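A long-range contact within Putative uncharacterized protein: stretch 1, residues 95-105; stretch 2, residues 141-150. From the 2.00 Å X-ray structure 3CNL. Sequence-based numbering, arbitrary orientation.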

# COMPACT_ATOMS: atom_id res chain seq x y z
N SER A 95 11.27 15.08 -8.25
CA SER A 95 12.42 15.73 -8.89
C SER A 95 13.33 14.77 -9.65
O SER A 95 14.47 14.53 -9.26
CB SER A 95 13.20 16.62 -7.90
OG SER A 95 12.56 17.91 -7.82
N PHE A 96 12.78 14.21 -10.73
CA PHE A 96 13.48 13.25 -11.57
C PHE A 96 14.63 13.89 -12.33
O PHE A 96 14.49 15.01 -12.83
CB PHE A 96 12.52 12.66 -12.60
CG PHE A 96 11.48 11.72 -12.02
CD1 PHE A 96 11.86 10.60 -11.28
CD2 PHE A 96 10.13 11.91 -12.30
CE1 PHE A 96 10.90 9.72 -10.76
CE2 PHE A 96 9.17 11.03 -11.81
CZ PHE A 96 9.56 9.94 -11.04
N ASP A 97 15.72 13.15 -12.44
CA ASP A 97 16.88 13.53 -13.23
C ASP A 97 16.50 13.58 -14.69
O ASP A 97 15.56 12.89 -15.09
CB ASP A 97 18.00 12.51 -13.02
CG ASP A 97 19.21 12.79 -13.86
OD1 ASP A 97 19.92 13.76 -13.54
OD2 ASP A 97 19.45 12.06 -14.84
N ARG A 98 17.22 14.37 -15.49
CA ARG A 98 16.94 14.52 -16.94
C ARG A 98 16.97 13.19 -17.70
O ARG A 98 16.22 12.99 -18.65
CB ARG A 98 17.92 15.52 -17.61
CG ARG A 98 19.39 15.16 -17.48
CD ARG A 98 20.34 15.98 -18.39
NE ARG A 98 21.72 15.52 -18.23
CZ ARG A 98 22.79 16.05 -18.83
NH1 ARG A 98 24.00 15.54 -18.61
NH2 ARG A 98 22.66 17.10 -19.63
N LEU A 99 17.83 12.28 -17.28
CA LEU A 99 17.96 11.00 -17.97
C LEU A 99 17.02 9.91 -17.44
O LEU A 99 17.13 8.77 -17.88
CB LEU A 99 19.41 10.50 -17.87
CG LEU A 99 20.48 11.37 -18.50
CD1 LEU A 99 21.73 10.52 -18.60
CD2 LEU A 99 20.00 11.88 -19.90
N ALA A 100 16.11 10.26 -16.52
CA ALA A 100 15.31 9.25 -15.82
C ALA A 100 14.40 8.49 -16.77
O ALA A 100 13.77 9.07 -17.67
CB ALA A 100 14.48 9.87 -14.67
N ARG A 101 14.37 7.18 -16.58
CA ARG A 101 13.38 6.30 -17.19
C ARG A 101 12.83 5.50 -16.03
O ARG A 101 13.56 4.78 -15.38
CB ARG A 101 14.03 5.39 -18.22
CG ARG A 101 14.78 6.15 -19.28
CD ARG A 101 15.81 5.25 -19.94
NE ARG A 101 15.26 4.63 -21.14
CZ ARG A 101 15.04 5.29 -22.28
NH1 ARG A 101 15.34 6.61 -22.39
NH2 ARG A 101 14.53 4.64 -23.30
N VAL A 102 11.54 5.67 -15.76
CA VAL A 102 11.00 5.30 -14.46
C VAL A 102 10.04 4.11 -14.54
O VAL A 102 9.18 4.05 -15.42
CB VAL A 102 10.32 6.54 -13.79
CG1 VAL A 102 9.77 6.21 -12.41
CG2 VAL A 102 11.30 7.74 -13.72
N LEU A 103 10.20 3.16 -13.62
CA LEU A 103 9.18 2.14 -13.35
C LEU A 103 8.51 2.45 -12.02
O LEU A 103 9.17 2.65 -10.99
CB LEU A 103 9.78 0.73 -13.32
CG LEU A 103 8.87 -0.44 -12.86
CD1 LEU A 103 7.80 -0.80 -13.89
CD2 LEU A 103 9.66 -1.70 -12.49
N ILE A 104 7.19 2.50 -12.05
CA ILE A 104 6.38 2.54 -10.83
C ILE A 104 6.14 1.09 -10.38
O ILE A 104 5.63 0.28 -11.16
CB ILE A 104 5.01 3.22 -11.12
CG1 ILE A 104 5.19 4.63 -11.68
CG2 ILE A 104 4.10 3.24 -9.86
CD1 ILE A 104 6.09 5.55 -10.86
N VAL A 105 6.48 0.76 -9.14
CA VAL A 105 6.31 -0.61 -8.64
C VAL A 105 5.74 -0.67 -7.20
O VAL A 105 5.89 0.27 -6.42
CB VAL A 105 7.63 -1.41 -8.71
CG1 VAL A 105 8.59 -0.97 -7.60
CG2 VAL A 105 7.36 -2.89 -8.56
N SER A 141 5.96 10.65 -21.60
CA SER A 141 7.07 11.53 -21.28
C SER A 141 6.54 12.71 -20.51
O SER A 141 5.43 13.18 -20.79
CB SER A 141 7.76 12.00 -22.55
OG SER A 141 8.18 10.90 -23.34
N LEU A 142 7.30 13.19 -19.53
CA LEU A 142 6.96 14.46 -18.90
C LEU A 142 7.33 15.59 -19.87
O LEU A 142 7.86 15.31 -20.95
CB LEU A 142 7.66 14.62 -17.54
CG LEU A 142 7.38 13.54 -16.47
CD1 LEU A 142 8.17 13.82 -15.18
CD2 LEU A 142 5.88 13.39 -16.16
N GLU A 143 7.04 16.83 -19.49
CA GLU A 143 7.39 18.02 -20.27
C GLU A 143 8.89 18.16 -20.49
O GLU A 143 9.32 18.48 -21.60
CB GLU A 143 6.86 19.29 -19.60
CG GLU A 143 5.33 19.45 -19.61
CD GLU A 143 4.87 20.67 -18.84
OE1 GLU A 143 5.40 21.79 -19.10
OE2 GLU A 143 3.98 20.52 -17.96
N ASN A 144 9.68 17.93 -19.44
CA ASN A 144 11.15 17.99 -19.52
C ASN A 144 11.85 16.77 -20.14
O ASN A 144 13.08 16.66 -20.10
CB ASN A 144 11.73 18.24 -18.12
CG ASN A 144 11.57 17.05 -17.16
OD1 ASN A 144 12.10 17.09 -16.04
ND2 ASN A 144 10.85 16.00 -17.57
N GLY A 145 11.08 15.85 -20.71
CA GLY A 145 11.66 14.67 -21.35
C GLY A 145 11.72 13.37 -20.56
O GLY A 145 11.87 12.29 -21.17
N VAL A 146 11.62 13.42 -19.23
CA VAL A 146 11.68 12.15 -18.47
C VAL A 146 10.60 11.14 -18.88
O VAL A 146 9.44 11.50 -19.11
CB VAL A 146 11.91 12.27 -16.91
CG1 VAL A 146 12.11 13.68 -16.42
CG2 VAL A 146 10.87 11.45 -16.09
N LYS A 147 11.01 9.88 -19.02
CA LYS A 147 10.11 8.83 -19.50
C LYS A 147 9.58 7.99 -18.33
O LYS A 147 10.36 7.56 -17.48
CB LYS A 147 10.86 7.92 -20.47
CG LYS A 147 10.95 8.47 -21.88
CD LYS A 147 11.70 7.51 -22.77
CE LYS A 147 11.79 8.04 -24.18
NZ LYS A 147 12.62 9.29 -24.23
N ILE A 148 8.26 7.78 -18.30
CA ILE A 148 7.65 6.89 -17.30
C ILE A 148 6.83 5.76 -17.96
O ILE A 148 5.99 6.04 -18.81
CB ILE A 148 6.83 7.70 -16.24
CG1 ILE A 148 7.74 8.77 -15.60
CG2 ILE A 148 6.28 6.76 -15.12
CD1 ILE A 148 7.02 9.95 -14.98
N LEU A 149 7.13 4.49 -17.63
CA LEU A 149 6.33 3.34 -18.10
C LEU A 149 4.88 3.49 -17.70
O LEU A 149 4.59 3.76 -16.53
CB LEU A 149 6.88 2.02 -17.56
CG LEU A 149 8.18 1.50 -18.17
CD1 LEU A 149 8.72 0.32 -17.41
CD2 LEU A 149 7.98 1.13 -19.65
N ASP A 150 3.96 3.30 -18.64
CA ASP A 150 2.55 3.58 -18.37
C ASP A 150 1.84 2.46 -17.61
O ASP A 150 0.65 2.59 -17.29
CB ASP A 150 1.78 3.97 -19.65
CG ASP A 150 1.59 2.81 -20.61
OD1 ASP A 150 2.21 1.73 -20.44
OD2 ASP A 150 0.82 2.98 -21.57
O HOH W 1 14.73 14.54 -20.08
O HOH W 2 5.42 2.33 -14.43

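The two stretches, at least 44 residues apart in sequence wherever they touch, join as neighbouring parallel β-strands: a strand that begins at R101 and runs on past V105, and the short strand K147–L149. Their axes approach to 4.7 Å and cross at -27°. R101 pairs with K147 and V102 with I148, each pair with its CA atoms 4.7 Å apart; by L103 and L149 the CA–CA separation has widened to 5.7 Å.

Three backbone hydrogen bonds fix this register. K147 N donates to A100 O (3.2 Å), V102 N donates to K147 O (2.8 Å), and L149 N donates to V102 O (3.0 Å). V102 thus uses both its amide and its carbonyl to bond the residues before and after its partner I148, the usual pattern of a parallel bridge. K147 O also receives a CA-H...O contact from R101 CA at 3.3 Å. Where the strands begin to part, a water takes over the bridging: it accepts from I104 N (3.0 Å) and donates to L149 O (2.7 Å). A second water links the loops that precede the strands, donating to R98 O (2.6 Å) and N144 O (2.7 Å).

Each of these loops contains a type I turn. The D97–A100 turn is closed by A100 N bonding D97 O (3.0 Å) and is further braced by L99 N donating to the side-chain carboxylate at D97 OD2 (2.9 Å). In the L142–G145 turn, G145 N bonds L142 O (3.3 Å). G145 has a positive phi of 98°, where a CB would be jammed against the preceding carbonyl oxygen.

Apolar packing is most extensive on the sheet face that carries V102 and I148. V102 CB lies 3.9 Å from I148 CG1, and I104 CG1 approaches I148 CG2 at 4.2 Å. F96, ahead of the strand, extends this cluster: its CD2 lies 3.9 Å from V146 CG2 and its CE2 4.0 Å from I148 CD1, while L142 CD1 meets the ring edge, 4.0 Å from F96 CD2. V146, pointing toward the first stretch, also brings its CB within 4.2 Å of A100 CB.

On the other face, R101 and K147 form a partly exposed, charged pair, followed by the buried, apolar pair L103 and L149. Here two like charges come close, R101 NH1 lying 4.2 Å from K147 NZ. The closest side-chain approach is aliphatic: K147 CD lies over one face of the guanidinium, 3.8 Å from R101 NH1. Farther along this face, L103 CD1 lies 3.8 Å from L149 CD1.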